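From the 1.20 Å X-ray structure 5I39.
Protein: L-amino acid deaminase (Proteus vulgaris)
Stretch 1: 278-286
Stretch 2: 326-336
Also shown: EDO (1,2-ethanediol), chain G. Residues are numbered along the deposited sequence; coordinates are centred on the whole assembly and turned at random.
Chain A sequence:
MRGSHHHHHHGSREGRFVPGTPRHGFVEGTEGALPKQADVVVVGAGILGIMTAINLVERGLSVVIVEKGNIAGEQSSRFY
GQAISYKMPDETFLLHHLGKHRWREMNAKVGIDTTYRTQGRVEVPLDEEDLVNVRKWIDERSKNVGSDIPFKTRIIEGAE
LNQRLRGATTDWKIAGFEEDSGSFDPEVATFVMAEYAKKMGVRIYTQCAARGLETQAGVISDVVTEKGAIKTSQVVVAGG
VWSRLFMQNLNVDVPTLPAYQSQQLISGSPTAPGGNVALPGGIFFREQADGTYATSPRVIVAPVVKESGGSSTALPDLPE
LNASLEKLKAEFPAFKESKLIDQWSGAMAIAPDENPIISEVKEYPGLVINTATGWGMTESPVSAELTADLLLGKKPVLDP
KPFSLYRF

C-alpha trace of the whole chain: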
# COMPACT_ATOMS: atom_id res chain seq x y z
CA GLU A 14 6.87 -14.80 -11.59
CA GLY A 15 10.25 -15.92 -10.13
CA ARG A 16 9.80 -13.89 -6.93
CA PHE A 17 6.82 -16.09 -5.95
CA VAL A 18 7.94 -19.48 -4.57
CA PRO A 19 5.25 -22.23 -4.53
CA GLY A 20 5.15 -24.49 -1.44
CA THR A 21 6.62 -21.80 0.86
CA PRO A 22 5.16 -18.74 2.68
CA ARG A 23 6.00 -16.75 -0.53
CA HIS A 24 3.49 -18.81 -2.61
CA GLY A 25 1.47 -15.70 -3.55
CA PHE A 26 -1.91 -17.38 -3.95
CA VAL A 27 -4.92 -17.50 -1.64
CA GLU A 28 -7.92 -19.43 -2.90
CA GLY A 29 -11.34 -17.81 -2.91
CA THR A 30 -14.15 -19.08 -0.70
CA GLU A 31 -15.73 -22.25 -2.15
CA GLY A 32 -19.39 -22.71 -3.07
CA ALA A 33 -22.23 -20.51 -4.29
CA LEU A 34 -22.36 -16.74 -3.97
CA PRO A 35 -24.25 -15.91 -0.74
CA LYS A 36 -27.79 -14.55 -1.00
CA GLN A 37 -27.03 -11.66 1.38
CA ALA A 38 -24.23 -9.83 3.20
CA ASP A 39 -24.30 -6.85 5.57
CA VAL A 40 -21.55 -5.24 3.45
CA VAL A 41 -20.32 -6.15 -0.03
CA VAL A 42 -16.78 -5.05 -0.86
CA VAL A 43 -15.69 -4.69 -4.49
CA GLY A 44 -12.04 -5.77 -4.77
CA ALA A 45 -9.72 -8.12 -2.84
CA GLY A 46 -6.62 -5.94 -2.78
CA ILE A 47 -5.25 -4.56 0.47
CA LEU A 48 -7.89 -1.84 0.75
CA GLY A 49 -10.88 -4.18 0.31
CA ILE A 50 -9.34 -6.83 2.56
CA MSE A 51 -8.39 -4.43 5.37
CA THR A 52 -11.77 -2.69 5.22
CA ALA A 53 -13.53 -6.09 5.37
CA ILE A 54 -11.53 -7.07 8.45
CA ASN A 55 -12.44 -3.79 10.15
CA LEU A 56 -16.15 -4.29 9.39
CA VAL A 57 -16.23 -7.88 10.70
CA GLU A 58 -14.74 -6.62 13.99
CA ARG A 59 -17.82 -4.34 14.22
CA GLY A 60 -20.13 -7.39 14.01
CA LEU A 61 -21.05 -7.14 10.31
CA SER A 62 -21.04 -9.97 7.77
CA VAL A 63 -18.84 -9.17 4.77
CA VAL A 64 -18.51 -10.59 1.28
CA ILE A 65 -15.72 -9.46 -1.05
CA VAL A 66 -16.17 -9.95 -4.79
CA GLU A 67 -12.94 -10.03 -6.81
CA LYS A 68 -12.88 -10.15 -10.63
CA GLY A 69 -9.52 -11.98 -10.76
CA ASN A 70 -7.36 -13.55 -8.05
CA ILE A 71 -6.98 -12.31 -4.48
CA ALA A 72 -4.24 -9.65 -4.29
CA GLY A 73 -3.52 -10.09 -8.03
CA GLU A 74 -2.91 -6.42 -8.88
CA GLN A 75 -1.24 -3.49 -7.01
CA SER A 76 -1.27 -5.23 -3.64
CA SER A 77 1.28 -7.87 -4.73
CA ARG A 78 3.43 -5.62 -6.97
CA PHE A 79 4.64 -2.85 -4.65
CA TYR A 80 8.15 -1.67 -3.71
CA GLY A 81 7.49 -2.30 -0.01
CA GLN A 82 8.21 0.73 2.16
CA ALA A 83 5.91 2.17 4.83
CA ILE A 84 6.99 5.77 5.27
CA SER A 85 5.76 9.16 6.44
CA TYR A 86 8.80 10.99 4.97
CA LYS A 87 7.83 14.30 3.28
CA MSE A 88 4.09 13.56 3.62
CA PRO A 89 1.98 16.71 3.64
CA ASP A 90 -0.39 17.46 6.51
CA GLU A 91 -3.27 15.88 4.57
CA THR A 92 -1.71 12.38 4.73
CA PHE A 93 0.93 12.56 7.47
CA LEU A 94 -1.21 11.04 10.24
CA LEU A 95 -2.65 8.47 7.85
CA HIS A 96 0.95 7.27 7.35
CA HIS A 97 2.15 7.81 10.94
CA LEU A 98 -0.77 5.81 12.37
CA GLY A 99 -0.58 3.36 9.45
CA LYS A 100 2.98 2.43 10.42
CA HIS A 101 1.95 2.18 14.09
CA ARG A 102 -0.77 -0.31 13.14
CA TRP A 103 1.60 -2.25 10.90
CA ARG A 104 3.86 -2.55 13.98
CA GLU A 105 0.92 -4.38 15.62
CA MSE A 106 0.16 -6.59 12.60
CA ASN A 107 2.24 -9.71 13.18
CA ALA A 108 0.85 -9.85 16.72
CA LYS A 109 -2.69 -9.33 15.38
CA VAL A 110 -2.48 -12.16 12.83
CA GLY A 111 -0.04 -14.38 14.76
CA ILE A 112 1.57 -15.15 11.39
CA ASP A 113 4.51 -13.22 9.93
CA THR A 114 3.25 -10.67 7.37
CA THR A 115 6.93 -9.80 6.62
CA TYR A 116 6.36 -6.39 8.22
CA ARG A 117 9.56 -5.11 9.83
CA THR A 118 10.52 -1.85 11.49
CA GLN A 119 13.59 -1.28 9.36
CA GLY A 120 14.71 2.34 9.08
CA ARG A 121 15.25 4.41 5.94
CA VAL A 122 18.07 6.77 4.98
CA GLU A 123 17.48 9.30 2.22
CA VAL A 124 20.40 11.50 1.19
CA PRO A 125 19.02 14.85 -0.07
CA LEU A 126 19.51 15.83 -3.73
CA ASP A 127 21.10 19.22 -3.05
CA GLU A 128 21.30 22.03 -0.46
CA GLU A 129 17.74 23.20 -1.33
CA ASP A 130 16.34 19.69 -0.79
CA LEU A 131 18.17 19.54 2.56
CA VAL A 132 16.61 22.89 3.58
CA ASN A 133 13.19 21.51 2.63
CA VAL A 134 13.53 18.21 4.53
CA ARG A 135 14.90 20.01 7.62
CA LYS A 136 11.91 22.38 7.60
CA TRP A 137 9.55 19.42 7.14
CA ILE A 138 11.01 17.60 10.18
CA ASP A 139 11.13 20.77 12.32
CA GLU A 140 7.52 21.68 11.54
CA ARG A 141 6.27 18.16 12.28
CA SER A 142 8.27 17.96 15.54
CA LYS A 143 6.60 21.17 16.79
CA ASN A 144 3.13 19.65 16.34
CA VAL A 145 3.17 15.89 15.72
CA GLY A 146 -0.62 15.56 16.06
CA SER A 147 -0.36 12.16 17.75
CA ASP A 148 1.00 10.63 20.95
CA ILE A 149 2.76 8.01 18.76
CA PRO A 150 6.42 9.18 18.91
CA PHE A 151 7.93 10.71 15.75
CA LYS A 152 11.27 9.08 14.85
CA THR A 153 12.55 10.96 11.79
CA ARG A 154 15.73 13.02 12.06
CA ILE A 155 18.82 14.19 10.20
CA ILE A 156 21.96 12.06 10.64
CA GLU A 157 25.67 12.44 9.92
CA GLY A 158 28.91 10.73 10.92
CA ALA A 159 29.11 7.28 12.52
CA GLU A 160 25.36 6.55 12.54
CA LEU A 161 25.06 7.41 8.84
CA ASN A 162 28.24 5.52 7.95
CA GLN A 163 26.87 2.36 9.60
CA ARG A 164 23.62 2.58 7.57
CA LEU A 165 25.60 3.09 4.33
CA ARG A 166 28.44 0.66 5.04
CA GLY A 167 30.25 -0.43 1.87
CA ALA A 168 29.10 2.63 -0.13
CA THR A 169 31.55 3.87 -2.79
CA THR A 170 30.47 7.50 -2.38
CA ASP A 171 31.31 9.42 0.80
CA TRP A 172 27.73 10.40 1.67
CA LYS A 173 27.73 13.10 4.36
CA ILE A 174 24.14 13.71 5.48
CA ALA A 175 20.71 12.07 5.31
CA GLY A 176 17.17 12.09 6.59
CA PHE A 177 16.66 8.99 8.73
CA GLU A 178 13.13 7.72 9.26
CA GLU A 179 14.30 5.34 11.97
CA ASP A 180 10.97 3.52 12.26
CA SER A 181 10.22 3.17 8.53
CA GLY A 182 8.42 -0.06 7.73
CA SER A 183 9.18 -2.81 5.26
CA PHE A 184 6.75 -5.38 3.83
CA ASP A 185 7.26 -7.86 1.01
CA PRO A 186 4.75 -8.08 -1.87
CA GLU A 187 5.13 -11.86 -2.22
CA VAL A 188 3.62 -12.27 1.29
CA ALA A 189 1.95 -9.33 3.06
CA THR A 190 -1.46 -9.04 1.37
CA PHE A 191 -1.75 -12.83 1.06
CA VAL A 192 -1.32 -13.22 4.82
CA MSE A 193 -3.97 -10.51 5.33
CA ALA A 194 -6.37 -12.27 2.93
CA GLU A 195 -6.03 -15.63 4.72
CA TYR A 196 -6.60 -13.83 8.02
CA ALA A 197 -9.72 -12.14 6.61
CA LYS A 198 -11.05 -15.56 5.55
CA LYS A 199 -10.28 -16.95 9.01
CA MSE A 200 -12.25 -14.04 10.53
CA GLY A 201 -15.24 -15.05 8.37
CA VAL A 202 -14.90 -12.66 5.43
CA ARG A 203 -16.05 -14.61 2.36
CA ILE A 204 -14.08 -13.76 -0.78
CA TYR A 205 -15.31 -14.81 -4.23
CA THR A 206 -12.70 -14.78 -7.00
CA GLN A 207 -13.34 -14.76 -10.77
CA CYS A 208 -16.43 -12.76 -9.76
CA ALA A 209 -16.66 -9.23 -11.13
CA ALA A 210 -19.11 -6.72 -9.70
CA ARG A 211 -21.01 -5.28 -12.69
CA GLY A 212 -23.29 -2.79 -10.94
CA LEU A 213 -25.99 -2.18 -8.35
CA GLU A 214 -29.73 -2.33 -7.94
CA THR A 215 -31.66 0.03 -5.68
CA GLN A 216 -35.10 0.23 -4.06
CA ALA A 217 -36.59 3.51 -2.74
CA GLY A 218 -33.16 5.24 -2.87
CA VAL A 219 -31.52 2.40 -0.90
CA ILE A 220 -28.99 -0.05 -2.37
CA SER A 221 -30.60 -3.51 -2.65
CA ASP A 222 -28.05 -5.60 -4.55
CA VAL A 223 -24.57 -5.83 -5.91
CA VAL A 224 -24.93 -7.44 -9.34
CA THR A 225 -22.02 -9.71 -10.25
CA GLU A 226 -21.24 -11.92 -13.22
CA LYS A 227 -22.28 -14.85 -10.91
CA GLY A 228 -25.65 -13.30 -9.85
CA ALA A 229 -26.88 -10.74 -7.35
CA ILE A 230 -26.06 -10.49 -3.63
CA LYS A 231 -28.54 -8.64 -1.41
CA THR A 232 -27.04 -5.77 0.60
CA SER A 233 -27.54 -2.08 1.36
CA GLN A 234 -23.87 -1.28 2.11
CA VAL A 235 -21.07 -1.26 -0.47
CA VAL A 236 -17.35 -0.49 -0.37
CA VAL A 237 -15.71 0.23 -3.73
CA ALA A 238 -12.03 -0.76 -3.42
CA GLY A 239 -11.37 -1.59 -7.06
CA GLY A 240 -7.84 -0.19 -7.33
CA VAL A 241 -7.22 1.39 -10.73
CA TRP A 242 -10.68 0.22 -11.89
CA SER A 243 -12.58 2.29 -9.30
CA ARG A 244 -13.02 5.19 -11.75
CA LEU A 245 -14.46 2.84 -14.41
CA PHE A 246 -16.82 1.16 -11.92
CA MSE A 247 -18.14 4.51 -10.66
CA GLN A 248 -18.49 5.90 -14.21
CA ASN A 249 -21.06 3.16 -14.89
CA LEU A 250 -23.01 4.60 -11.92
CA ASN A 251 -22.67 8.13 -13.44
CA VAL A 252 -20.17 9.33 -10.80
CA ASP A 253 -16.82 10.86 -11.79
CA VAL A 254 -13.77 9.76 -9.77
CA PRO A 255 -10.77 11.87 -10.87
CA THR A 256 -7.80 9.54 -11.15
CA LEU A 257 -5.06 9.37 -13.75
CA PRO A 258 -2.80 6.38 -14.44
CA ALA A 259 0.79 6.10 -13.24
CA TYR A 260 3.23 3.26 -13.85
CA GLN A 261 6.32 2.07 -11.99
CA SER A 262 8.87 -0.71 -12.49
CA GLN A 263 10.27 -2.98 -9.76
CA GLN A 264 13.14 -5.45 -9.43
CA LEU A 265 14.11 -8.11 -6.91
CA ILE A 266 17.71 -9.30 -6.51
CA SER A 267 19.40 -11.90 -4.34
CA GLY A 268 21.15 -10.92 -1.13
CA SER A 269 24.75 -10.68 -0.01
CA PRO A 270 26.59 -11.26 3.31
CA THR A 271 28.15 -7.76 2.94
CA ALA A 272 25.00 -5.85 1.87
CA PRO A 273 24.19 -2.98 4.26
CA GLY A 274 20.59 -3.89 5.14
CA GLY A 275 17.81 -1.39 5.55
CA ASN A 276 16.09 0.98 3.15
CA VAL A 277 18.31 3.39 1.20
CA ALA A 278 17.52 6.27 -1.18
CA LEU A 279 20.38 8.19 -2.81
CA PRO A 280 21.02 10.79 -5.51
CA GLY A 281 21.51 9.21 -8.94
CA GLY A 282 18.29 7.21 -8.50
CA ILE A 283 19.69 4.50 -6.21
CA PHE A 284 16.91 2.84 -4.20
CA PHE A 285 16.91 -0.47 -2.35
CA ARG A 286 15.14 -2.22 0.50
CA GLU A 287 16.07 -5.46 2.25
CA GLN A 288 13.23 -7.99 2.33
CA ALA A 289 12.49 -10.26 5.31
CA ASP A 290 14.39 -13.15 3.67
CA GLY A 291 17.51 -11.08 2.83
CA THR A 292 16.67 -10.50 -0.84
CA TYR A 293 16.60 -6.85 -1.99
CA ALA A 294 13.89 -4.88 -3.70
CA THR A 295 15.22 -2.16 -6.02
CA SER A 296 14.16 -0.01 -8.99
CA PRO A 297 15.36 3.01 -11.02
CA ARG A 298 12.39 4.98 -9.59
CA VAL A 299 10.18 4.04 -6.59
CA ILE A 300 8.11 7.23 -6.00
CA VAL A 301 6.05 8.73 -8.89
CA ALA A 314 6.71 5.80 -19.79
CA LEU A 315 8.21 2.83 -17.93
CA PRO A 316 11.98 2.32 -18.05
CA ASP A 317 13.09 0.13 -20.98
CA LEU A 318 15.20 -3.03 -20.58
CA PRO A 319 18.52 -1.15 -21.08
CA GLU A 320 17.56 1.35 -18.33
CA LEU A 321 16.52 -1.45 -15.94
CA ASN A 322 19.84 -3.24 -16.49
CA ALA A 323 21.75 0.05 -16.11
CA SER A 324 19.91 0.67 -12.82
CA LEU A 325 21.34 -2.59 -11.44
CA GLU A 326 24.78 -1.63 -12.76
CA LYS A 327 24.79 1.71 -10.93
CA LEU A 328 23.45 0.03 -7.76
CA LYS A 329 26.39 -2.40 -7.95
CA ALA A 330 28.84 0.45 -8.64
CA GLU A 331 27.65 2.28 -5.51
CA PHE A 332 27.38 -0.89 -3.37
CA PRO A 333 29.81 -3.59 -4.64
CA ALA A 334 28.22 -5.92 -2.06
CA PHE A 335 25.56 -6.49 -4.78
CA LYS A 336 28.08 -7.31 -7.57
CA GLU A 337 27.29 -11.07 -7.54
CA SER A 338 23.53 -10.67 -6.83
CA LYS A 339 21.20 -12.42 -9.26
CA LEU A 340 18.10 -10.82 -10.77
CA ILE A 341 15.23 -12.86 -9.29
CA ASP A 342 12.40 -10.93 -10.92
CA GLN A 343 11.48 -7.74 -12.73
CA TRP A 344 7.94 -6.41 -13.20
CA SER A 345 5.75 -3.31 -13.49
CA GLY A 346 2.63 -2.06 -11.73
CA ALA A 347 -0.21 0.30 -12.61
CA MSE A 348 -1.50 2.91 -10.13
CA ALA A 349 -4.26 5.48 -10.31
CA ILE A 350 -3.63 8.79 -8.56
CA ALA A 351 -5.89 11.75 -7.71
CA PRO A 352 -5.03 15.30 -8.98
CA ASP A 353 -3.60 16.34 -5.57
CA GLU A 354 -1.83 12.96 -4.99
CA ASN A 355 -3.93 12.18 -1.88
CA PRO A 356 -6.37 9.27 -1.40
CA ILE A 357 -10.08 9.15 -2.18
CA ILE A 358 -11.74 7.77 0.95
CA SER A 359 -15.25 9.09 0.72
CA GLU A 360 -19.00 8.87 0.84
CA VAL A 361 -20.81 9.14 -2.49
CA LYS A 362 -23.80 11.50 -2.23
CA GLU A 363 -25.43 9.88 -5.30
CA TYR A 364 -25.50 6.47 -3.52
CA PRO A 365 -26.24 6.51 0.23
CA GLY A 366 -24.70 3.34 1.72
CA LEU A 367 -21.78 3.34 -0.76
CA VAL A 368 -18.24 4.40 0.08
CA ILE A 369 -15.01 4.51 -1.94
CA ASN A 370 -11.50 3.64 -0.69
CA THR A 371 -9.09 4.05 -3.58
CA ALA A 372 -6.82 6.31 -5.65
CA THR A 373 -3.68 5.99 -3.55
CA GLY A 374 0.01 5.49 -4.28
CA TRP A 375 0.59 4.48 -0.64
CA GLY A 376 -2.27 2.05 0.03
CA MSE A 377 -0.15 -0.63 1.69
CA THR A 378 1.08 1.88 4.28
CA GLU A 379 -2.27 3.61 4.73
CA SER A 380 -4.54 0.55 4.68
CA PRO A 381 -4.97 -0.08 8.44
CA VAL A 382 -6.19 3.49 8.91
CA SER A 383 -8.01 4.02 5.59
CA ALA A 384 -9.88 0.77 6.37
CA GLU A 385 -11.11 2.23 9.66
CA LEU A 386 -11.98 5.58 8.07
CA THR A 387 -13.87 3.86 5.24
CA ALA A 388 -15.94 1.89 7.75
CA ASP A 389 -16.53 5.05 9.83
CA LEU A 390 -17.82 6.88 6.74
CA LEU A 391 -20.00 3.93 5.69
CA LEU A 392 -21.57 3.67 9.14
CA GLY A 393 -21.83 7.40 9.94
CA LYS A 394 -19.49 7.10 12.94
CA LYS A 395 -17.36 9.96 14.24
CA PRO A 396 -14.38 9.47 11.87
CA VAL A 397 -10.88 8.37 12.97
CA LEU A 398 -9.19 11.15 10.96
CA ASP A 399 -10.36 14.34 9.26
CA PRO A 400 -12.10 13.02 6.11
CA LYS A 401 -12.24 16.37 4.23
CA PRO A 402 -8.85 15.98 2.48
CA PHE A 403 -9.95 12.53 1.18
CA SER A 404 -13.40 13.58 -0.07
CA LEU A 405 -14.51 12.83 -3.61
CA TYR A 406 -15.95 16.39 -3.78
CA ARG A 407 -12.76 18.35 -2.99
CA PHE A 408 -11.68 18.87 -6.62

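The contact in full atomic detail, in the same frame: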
# COMPACT_ATOMS: atom_id res chain seq x y z
N ALA A 278 17.91 5.42 -0.05
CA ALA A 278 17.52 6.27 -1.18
C ALA A 278 18.60 7.33 -1.37
O ALA A 278 18.85 8.13 -0.47
CB ALA A 278 16.18 6.92 -0.91
N LEU A 279 19.24 7.31 -2.54
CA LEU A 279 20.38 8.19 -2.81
C LEU A 279 20.22 8.95 -4.11
O LEU A 279 19.54 8.47 -5.02
CB LEU A 279 21.68 7.37 -2.90
CG LEU A 279 22.01 6.47 -1.71
CD1 LEU A 279 23.14 5.51 -2.05
CD2 LEU A 279 22.36 7.31 -0.50
N PRO A 280 20.87 10.12 -4.22
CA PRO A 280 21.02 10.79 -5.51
C PRO A 280 21.56 9.85 -6.58
O PRO A 280 22.29 8.91 -6.26
CB PRO A 280 22.04 11.90 -5.22
CG PRO A 280 21.83 12.21 -3.78
CD PRO A 280 21.51 10.90 -3.13
N GLY A 281 21.21 10.12 -7.83
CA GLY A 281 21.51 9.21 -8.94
C GLY A 281 20.51 8.08 -9.09
O GLY A 281 20.77 7.12 -9.81
N GLY A 282 19.37 8.19 -8.41
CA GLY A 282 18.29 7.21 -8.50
C GLY A 282 18.61 5.83 -7.96
O GLY A 282 18.22 4.84 -8.56
N ILE A 283 19.30 5.78 -6.82
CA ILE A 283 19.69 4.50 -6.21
C ILE A 283 18.77 4.22 -5.03
O ILE A 283 18.80 4.93 -4.02
CB ILE A 283 21.17 4.51 -5.77
CG1 ILE A 283 22.07 4.83 -6.97
CG2 ILE A 283 21.55 3.17 -5.15
CD1 ILE A 283 23.51 5.17 -6.62
N PHE A 284 17.95 3.18 -5.18
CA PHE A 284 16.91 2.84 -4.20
C PHE A 284 16.93 1.35 -3.95
O PHE A 284 16.80 0.57 -4.89
CB PHE A 284 15.53 3.24 -4.72
CG PHE A 284 15.45 4.66 -5.19
CD1 PHE A 284 15.52 5.71 -4.29
CD2 PHE A 284 15.34 4.95 -6.55
CE1 PHE A 284 15.47 7.02 -4.72
CE2 PHE A 284 15.29 6.27 -6.98
CZ PHE A 284 15.35 7.31 -6.07
N PHE A 285 17.07 0.94 -2.69
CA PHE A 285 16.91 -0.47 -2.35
C PHE A 285 16.36 -0.67 -0.95
O PHE A 285 16.44 0.22 -0.10
CB PHE A 285 18.22 -1.25 -2.54
CG PHE A 285 19.36 -0.79 -1.69
CD1 PHE A 285 19.51 -1.26 -0.39
CD2 PHE A 285 20.31 0.08 -2.20
CE1 PHE A 285 20.59 -0.85 0.39
CE2 PHE A 285 21.38 0.50 -1.42
CZ PHE A 285 21.53 0.03 -0.13
N ARG A 286 15.80 -1.86 -0.75
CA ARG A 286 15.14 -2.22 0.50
C ARG A 286 15.34 -3.71 0.74
O ARG A 286 14.95 -4.53 -0.09
CB ARG A 286 13.65 -1.92 0.42
CG ARG A 286 12.87 -2.40 1.63
CD ARG A 286 11.38 -2.27 1.44
NE ARG A 286 10.86 -3.13 0.37
CZ ARG A 286 10.60 -4.43 0.47
NH1 ARG A 286 10.82 -5.11 1.60
NH2 ARG A 286 10.12 -5.05 -0.58
N GLU A 326 23.36 -1.94 -12.64
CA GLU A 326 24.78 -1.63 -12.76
C GLU A 326 25.20 -0.47 -11.85
O GLU A 326 26.24 -0.55 -11.20
CB GLU A 326 25.14 -1.34 -14.21
CG GLU A 326 25.21 -2.59 -15.07
CD GLU A 326 26.37 -3.49 -14.68
OE1 GLU A 326 27.52 -3.02 -14.73
OE2 GLU A 326 26.13 -4.66 -14.32
N LYS A 327 24.40 0.59 -11.80
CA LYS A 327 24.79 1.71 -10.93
C LYS A 327 24.57 1.40 -9.45
O LYS A 327 25.34 1.87 -8.62
CB LYS A 327 24.18 3.05 -11.37
CG LYS A 327 22.68 3.17 -11.31
CD LYS A 327 22.25 4.54 -11.81
CE LYS A 327 20.76 4.63 -12.03
NZ LYS A 327 20.02 4.58 -10.75
N LEU A 328 23.59 0.56 -9.13
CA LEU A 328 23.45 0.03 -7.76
C LEU A 328 24.72 -0.72 -7.33
O LEU A 328 25.25 -0.50 -6.24
CB LEU A 328 22.23 -0.90 -7.65
CG LEU A 328 22.04 -1.68 -6.34
CD1 LEU A 328 21.85 -0.74 -5.16
CD2 LEU A 328 20.87 -2.64 -6.45
N LYS A 329 25.18 -1.61 -8.21
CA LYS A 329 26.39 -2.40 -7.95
C LYS A 329 27.66 -1.55 -7.89
O LYS A 329 28.57 -1.86 -7.12
CB LYS A 329 26.53 -3.49 -9.01
CG LYS A 329 25.47 -4.57 -8.89
CD LYS A 329 25.39 -5.43 -10.14
CE LYS A 329 24.23 -6.42 -10.03
NZ LYS A 329 24.09 -7.24 -11.25
N ALA A 330 27.72 -0.49 -8.69
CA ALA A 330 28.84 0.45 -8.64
C ALA A 330 28.89 1.18 -7.30
O ALA A 330 29.96 1.39 -6.74
CB ALA A 330 28.77 1.44 -9.79
N GLU A 331 27.73 1.57 -6.79
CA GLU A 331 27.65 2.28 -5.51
C GLU A 331 27.81 1.35 -4.31
O GLU A 331 28.40 1.74 -3.30
CB GLU A 331 26.34 3.07 -5.41
CG GLU A 331 26.20 3.94 -4.16
CD GLU A 331 27.35 4.90 -3.94
OE1 GLU A 331 27.92 5.42 -4.93
OE2 GLU A 331 27.70 5.14 -2.77
N PHE A 332 27.28 0.13 -4.42
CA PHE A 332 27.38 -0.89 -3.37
C PHE A 332 27.88 -2.19 -3.99
O PHE A 332 27.08 -3.04 -4.38
CB PHE A 332 26.03 -1.09 -2.69
CG PHE A 332 25.68 0.00 -1.72
CD1 PHE A 332 26.12 -0.05 -0.41
CD2 PHE A 332 24.91 1.09 -2.13
CE1 PHE A 332 25.80 0.96 0.49
CE2 PHE A 332 24.59 2.10 -1.24
CZ PHE A 332 25.04 2.04 0.07
N PRO A 333 29.22 -2.36 -4.09
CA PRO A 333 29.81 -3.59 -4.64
C PRO A 333 29.42 -4.88 -3.93
O PRO A 333 29.58 -5.96 -4.50
CB PRO A 333 31.32 -3.33 -4.53
CG PRO A 333 31.45 -1.85 -4.56
CD PRO A 333 30.26 -1.34 -3.82
N ALA A 334 28.87 -4.78 -2.72
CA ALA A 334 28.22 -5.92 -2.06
C ALA A 334 27.18 -6.63 -2.93
O ALA A 334 26.96 -7.83 -2.75
CB ALA A 334 27.58 -5.47 -0.75
N PHE A 335 26.55 -5.91 -3.86
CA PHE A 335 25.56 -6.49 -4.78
C PHE A 335 26.14 -7.02 -6.10
O PHE A 335 25.38 -7.50 -6.94
CB PHE A 335 24.46 -5.47 -5.10
CG PHE A 335 23.69 -5.00 -3.90
CD1 PHE A 335 22.90 -5.89 -3.17
CD2 PHE A 335 23.72 -3.67 -3.50
CE1 PHE A 335 22.17 -5.46 -2.07
CE2 PHE A 335 23.00 -3.23 -2.40
CZ PHE A 335 22.22 -4.13 -1.69
N LYS A 336 27.46 -6.95 -6.29
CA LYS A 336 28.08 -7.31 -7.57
C LYS A 336 27.70 -8.70 -8.08
O LYS A 336 27.47 -8.88 -9.28
CB LYS A 336 29.61 -7.19 -7.47
CG LYS A 336 30.38 -7.49 -8.76
CD LYS A 336 30.00 -6.55 -9.89
CE LYS A 336 30.87 -6.79 -11.11
NZ LYS A 336 30.65 -5.74 -12.13
C1 EDO G . 23.10 -5.92 -14.49
O1 EDO G . 23.83 -5.50 -13.33
C2 EDO G . 23.70 -7.20 -15.05
O2 EDO G . 23.74 -8.25 -14.08

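The helix 326-331 crosses the strand 283-286 almost at a right angle (81° between their N-to-C directions, axes 8.9 Å apart at closest approach), and the backbones come nearest at Ile283 and Leu328, whose CA atoms are 6.0 Å apart. Stretch 1 is itself tied into a tight turn, with Leu279 N to Ile283 O at 2.8 Å and Ile283 N to Leu279 O at 3.2 Å.

Glu326 lies out of reach of stretch 1; its OE2 instead accepts a hydrogen bond from O1 of the ethanediol at 2.6 Å. Lys327 supplies the one hydrogen bond between the stretches: its side chain, t at chi2 and chi3 but p at chi1 and chi4, carries NZ to 2.8 Å from Gly281 O, a carbonyl in the turn. Gly282 O is equally near NZ at 2.8 Å, but the angle is too poor for a hydrogen bond. Buried Leu328 makes apolar van der Waals contacts through CD1, 3.9 Å from Ile283 CG2 and 3.4 Å from Phe285 CD2; its CA-to-CB bond points sideways, but the end of the side chain comes nearer the strand. Glu331 contributes its aliphatic portion, CB lying 3.7 Å from Ile283 CD1, while its carboxylate is hydrogen-bonded elsewhere in the structure.

Phe332, where helical geometry ends, presents its face to the edge of Phe285 (centroids 5.1 Å, planes 81°); Leu279 CD1 meets its edge, 3.8 Å from Phe332 CE2. Finally, Phe335 points its edge at the face of Phe285 (5.2 Å between centroids, 68°).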